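Local coordinates for protein CrmK (Actinoalloteichus sp. WH1-2216-6, PDB 5I1V) that is a flavoenzyme oxidase with covalently bound FAD, involved in recycling shunt products during caerulomycin biosynthesis, at residues Y265-A275 with Y368-A379. Residues are numbered along the deposited sequence; the frame is centred on the assembly and turned at random.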
loop_
_atom_site.group_PDB
_atom_site.type_symbol
_atom_site.label_atom_id
_atom_site.label_comp_id
_atom_site.label_asym_id
_atom_site.label_seq_id
_atom_site.Cartn_x
_atom_site.Cartn_y
_atom_site.Cartn_z
ATOM N N TYR A 265 1.923 20.880 11.203
ATOM C CA TYR A 265 1.967 20.698 9.746
ATOM C C TYR A 265 0.537 20.543 9.265
ATOM O O TYR A 265 -0.216 19.724 9.789
ATOM C CB TYR A 265 2.736 19.410 9.398
ATOM C CG TYR A 265 2.531 18.961 7.968
ATOM C CD1 TYR A 265 3.165 19.629 6.913
ATOM C CD2 TYR A 265 1.695 17.893 7.660
ATOM C CE1 TYR A 265 2.971 19.252 5.606
ATOM C CE2 TYR A 265 1.469 17.521 6.343
ATOM C CZ TYR A 265 2.119 18.210 5.320
ATOM O OH TYR A 265 1.931 17.824 4.010
ATOM N N ALA A 266 0.178 21.286 8.238
ATOM C CA ALA A 266 -1.166 21.162 7.689
ATOM C C ALA A 266 -1.211 21.216 6.179
ATOM O O ALA A 266 -0.405 21.921 5.544
ATOM C CB ALA A 266 -2.044 22.231 8.288
ATOM N N LEU A 267 -2.154 20.463 5.611
ATOM C CA LEU A 267 -2.381 20.450 4.184
ATOM C C LEU A 267 -3.861 20.726 3.909
ATOM O O LEU A 267 -4.724 20.029 4.420
ATOM C CB LEU A 267 -1.984 19.105 3.616
ATOM C CG LEU A 267 -1.990 18.971 2.094
ATOM C CD1 LEU A 267 -0.878 18.068 1.562
ATOM C CD2 LEU A 267 -3.300 18.402 1.634
ATOM N N LEU A 268 -4.121 21.711 3.061
ATOM C CA LEU A 268 -5.480 22.088 2.676
ATOM C C LEU A 268 -5.722 21.610 1.235
ATOM O O LEU A 268 -4.998 21.975 0.355
ATOM C CB LEU A 268 -5.595 23.584 2.738
ATOM C CG LEU A 268 -6.946 24.158 2.312
ATOM C CD1 LEU A 268 -8.067 23.642 3.205
ATOM C CD2 LEU A 268 -6.796 25.669 2.349
ATOM N N GLU A 269 -6.713 20.767 1.007
ATOM C CA GLU A 269 -6.978 20.266 -0.332
ATOM C C GLU A 269 -8.248 20.939 -0.811
ATOM O O GLU A 269 -9.329 20.683 -0.277
ATOM C CB GLU A 269 -7.223 18.772 -0.345
ATOM C CG GLU A 269 -6.069 17.939 0.138
ATOM C CD GLU A 269 -6.278 16.444 -0.109
ATOM O OE1 GLU A 269 -6.459 15.708 0.885
ATOM O OE2 GLU A 269 -6.271 16.015 -1.303
ATOM N N CYS A 270 -8.105 21.747 -1.838
ATOM C CA CYS A 270 -9.242 22.416 -2.433
ATOM C C CYS A 270 -9.688 21.710 -3.706
ATOM O O CYS A 270 -9.299 22.092 -4.785
ATOM C CB CYS A 270 -8.846 23.846 -2.758
ATOM S SG CYS A 270 -8.213 24.723 -1.323
ATOM N N PHE A 271 -10.491 20.677 -3.524
ATOM C CA PHE A 271 -11.089 19.926 -4.582
ATOM C C PHE A 271 -12.076 20.746 -5.398
ATOM O O PHE A 271 -12.705 21.702 -4.890
ATOM C CB PHE A 271 -11.862 18.763 -4.009
ATOM C CG PHE A 271 -11.023 17.711 -3.326
ATOM C CD1 PHE A 271 -10.270 16.808 -4.065
ATOM C CD2 PHE A 271 -11.059 17.572 -1.954
ATOM C CE1 PHE A 271 -9.526 15.818 -3.427
ATOM C CE2 PHE A 271 -10.353 16.582 -1.316
ATOM C CZ PHE A 271 -9.583 15.694 -2.050
ATOM N N HIS A 272 -12.220 20.347 -6.652
ATOM C CA HIS A 272 -13.312 20.792 -7.477
ATOM C C HIS A 272 -14.624 20.412 -6.802
ATOM O O HIS A 272 -14.725 19.400 -6.099
ATOM C CB HIS A 272 -13.237 20.176 -8.880
ATOM C CG HIS A 272 -14.331 20.637 -9.781
ATOM N ND1 HIS A 272 -15.480 19.904 -9.987
ATOM C CD2 HIS A 272 -14.469 21.769 -10.502
ATOM C CE1 HIS A 272 -16.288 20.576 -10.792
ATOM N NE2 HIS A 272 -15.697 21.713 -11.119
ATOM N N ARG A 273 -15.637 21.246 -7.057
ATOM C CA ARG A 273 -16.960 21.103 -6.467
ATOM C C ARG A 273 -17.517 19.687 -6.540
ATOM O O ARG A 273 -18.153 19.212 -5.592
ATOM C CB ARG A 273 -17.939 22.096 -7.138
ATOM C CG ARG A 273 -19.406 21.918 -6.747
ATOM C CD ARG A 273 -20.280 23.122 -7.110
ATOM N NE ARG A 273 -20.846 23.792 -5.933
ATOM C CZ ARG A 273 -20.666 25.078 -5.664
ATOM N NH1 ARG A 273 -19.981 25.811 -6.510
ATOM N NH2 ARG A 273 -21.174 25.635 -4.572
ATOM N N SER A 274 -17.311 19.022 -7.673
ATOM C CA SER A 274 -17.844 17.671 -7.867
ATOM C C SER A 274 -17.362 16.682 -6.843
ATOM O O SER A 274 -17.968 15.633 -6.723
ATOM C CB SER A 274 -17.511 17.129 -9.248
ATOM O OG SER A 274 -16.112 17.081 -9.451
ATOM N N ALA A 275 -16.269 16.985 -6.113
ATOM C CA ALA A 275 -15.877 16.148 -4.978
ATOM C C ALA A 275 -16.791 16.303 -3.780
ATOM O O ALA A 275 -16.831 15.417 -2.936
ATOM C CB ALA A 275 -14.430 16.432 -4.554
ATOM N N TYR A 368 -17.796 21.065 -15.584
ATOM C CA TYR A 368 -16.673 20.132 -15.453
ATOM C C TYR A 368 -17.049 19.141 -14.370
ATOM O O TYR A 368 -17.772 19.472 -13.443
ATOM C CB TYR A 368 -15.408 20.903 -15.082
ATOM C CG TYR A 368 -14.173 20.035 -14.888
ATOM C CD1 TYR A 368 -13.562 19.415 -15.970
ATOM C CD2 TYR A 368 -13.613 19.864 -13.626
ATOM C CE1 TYR A 368 -12.433 18.617 -15.796
ATOM C CE2 TYR A 368 -12.487 19.075 -13.440
ATOM C CZ TYR A 368 -11.889 18.455 -14.529
ATOM O OH TYR A 368 -10.747 17.658 -14.378
ATOM N N HIS A 369 -16.587 17.909 -14.489
ATOM C CA HIS A 369 -16.826 16.939 -13.428
ATOM C C HIS A 369 -15.564 16.086 -13.240
ATOM O O HIS A 369 -15.057 15.466 -14.174
ATOM C CB HIS A 369 -18.057 16.080 -13.715
ATOM C CG HIS A 369 -18.258 14.961 -12.732
ATOM N ND1 HIS A 369 -17.514 13.798 -12.769
ATOM C CD2 HIS A 369 -19.109 14.828 -11.685
ATOM C CE1 HIS A 369 -17.898 12.999 -11.788
ATOM N NE2 HIS A 369 -18.860 13.604 -11.112
ATOM N N CYS A 370 -15.031 16.109 -12.032
ATOM C CA CYS A 370 -13.917 15.253 -11.706
ATOM C C CYS A 370 -13.628 15.422 -10.232
ATOM O O CYS A 370 -13.022 16.414 -9.809
ATOM C CB CYS A 370 -12.713 15.584 -12.583
ATOM S SG CYS A 370 -11.215 14.644 -12.203
ATOM N N PRO A 371 -14.118 14.480 -9.429
ATOM C CA PRO A 371 -13.966 14.592 -7.993
ATOM C C PRO A 371 -12.493 14.454 -7.563
ATOM O O PRO A 371 -12.165 14.832 -6.441
ATOM C CB PRO A 371 -14.788 13.415 -7.443
ATOM C CG PRO A 371 -15.585 12.904 -8.572
ATOM C CD PRO A 371 -14.850 13.269 -9.823
ATOM N N SER A 372 -11.628 13.916 -8.431
ATOM C CA SER A 372 -10.175 13.957 -8.149
ATOM C C SER A 372 -9.452 15.259 -8.457
ATOM O O SER A 372 -8.305 15.409 -8.062
ATOM C CB SER A 372 -9.461 12.845 -8.871
ATOM O OG SER A 372 -10.119 11.670 -8.535
ATOM N N ALA A 373 -10.089 16.205 -9.133
ATOM C CA ALA A 373 -9.430 17.448 -9.434
ATOM C C ALA A 373 -9.301 18.320 -8.190
ATOM O O ALA A 373 -10.263 18.500 -7.448
ATOM C CB ALA A 373 -10.177 18.191 -10.529
ATOM N N ALA A 374 -8.112 18.873 -7.978
ATOM C CA ALA A 374 -7.816 19.656 -6.774
ATOM C C ALA A 374 -6.592 20.536 -6.932
ATOM O O ALA A 374 -5.704 20.264 -7.752
ATOM C CB ALA A 374 -7.648 18.763 -5.579
ATOM N N MET A 375 -6.575 21.609 -6.154
ATOM C CA MET A 375 -5.333 22.238 -5.806
ATOM C C MET A 375 -5.160 22.120 -4.303
ATOM O O MET A 375 -6.128 22.003 -3.540
ATOM C CB MET A 375 -5.187 23.676 -6.345
ATOM C CG MET A 375 -6.161 24.695 -5.832
ATOM S SD MET A 375 -5.833 26.316 -6.589
ATOM C CE MET A 375 -4.192 26.650 -5.931
ATOM N N GLU A 376 -3.901 22.067 -3.901
ATOM C CA GLU A 376 -3.540 21.901 -2.508
ATOM C C GLU A 376 -2.543 22.935 -2.063
ATOM O O GLU A 376 -1.642 23.313 -2.812
ATOM C CB GLU A 376 -2.903 20.520 -2.265
ATOM C CG GLU A 376 -3.646 19.329 -2.804
ATOM C CD GLU A 376 -2.948 17.984 -2.480
ATOM O OE1 GLU A 376 -1.715 17.945 -2.198
ATOM O OE2 GLU A 376 -3.648 16.950 -2.522
ATOM N N TYR A 377 -2.692 23.351 -0.809
ATOM C CA TYR A 377 -1.743 24.226 -0.150
ATOM C C TYR A 377 -1.047 23.439 0.954
ATOM O O TYR A 377 -1.680 22.932 1.853
ATOM C CB TYR A 377 -2.475 25.415 0.451
ATOM C CG TYR A 377 -3.057 26.334 -0.561
ATOM C CD1 TYR A 377 -2.312 27.383 -1.063
ATOM C CD2 TYR A 377 -4.359 26.190 -0.994
ATOM C CE1 TYR A 377 -2.841 28.263 -1.967
ATOM C CE2 TYR A 377 -4.895 27.072 -1.908
ATOM C CZ TYR A 377 -4.137 28.117 -2.369
ATOM O OH TYR A 377 -4.658 28.983 -3.293
ATOM N N ILE A 378 0.268 23.372 0.888
ATOM C CA ILE A 378 1.064 22.472 1.727
ATOM C C ILE A 378 2.059 23.252 2.575
ATOM O O ILE A 378 2.932 23.900 2.047
ATOM C CB ILE A 378 1.869 21.502 0.833
ATOM C CG1 ILE A 378 0.933 20.777 -0.133
ATOM C CG2 ILE A 378 2.649 20.488 1.688
ATOM C CD1 ILE A 378 1.577 20.232 -1.381
ATOM N N ALA A 379 1.917 23.171 3.882
ATOM C CA ALA A 379 2.783 23.839 4.818
ATOM C C ALA A 379 4.227 23.354 4.591
ATOM O O ALA A 379 4.428 22.212 4.223
ATOM C CB ALA A 379 2.353 23.517 6.216
#
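Residues 265-271 and 374-379 run antiparallel, their axes at 161°, and pair as neighbouring central strands of the large antiparallel sheet of this FAD-linked oxidase. Leu-268 and Tyr-377 exchange two backbone hydrogen bonds, as do Cys-270 and Met-375. Ala-379 N bonds to Ala-266 O, and His-272 N extends the series to Ala-373 O. One face of the sheet carries Leu-267, Glu-269, Glu-376 and Ile-378. At the FAD end of this face Tyr-265 lies alongside Ile-378, with Tyr-265 OH 3.6 Å from Ile-378 CG2; Tyr-265 lies near the FAD-binding residue Phe-123, and Ile-378 near Tyr-138, another. Further along, beyond Leu-267, Glu-269 OE2 sits 3.0 Å from Glu-376 OE2. These two acceptors meet side by side, their carboxylate planes 80° apart. The other face packs against helices 237-253 and 353-364. Here Cys-270 SG meets the edge of the Tyr-377 ring, 4.1 Å from CE2. Past the strands, chi1 of -179° extends the His-272 side chain and brings its imidazole against Tyr-368. The two rings form a T-shaped stack, with Tyr-368 CD2 3.7 Å above the centre of the imidazole. His-272 NE2 bonds to Arg-365 O, and ND1 shares a hydrogen bond with Ser-274 OG at 2.9 Å. With an alanine here, the Tyr-368 edge would probably lose its packing partner, Arg-365 O its donor, and Ser-274 OG one of its restraints. Ser-274 OG also accepts a hydrogen bond from Cys-370 N at 3.0 Å.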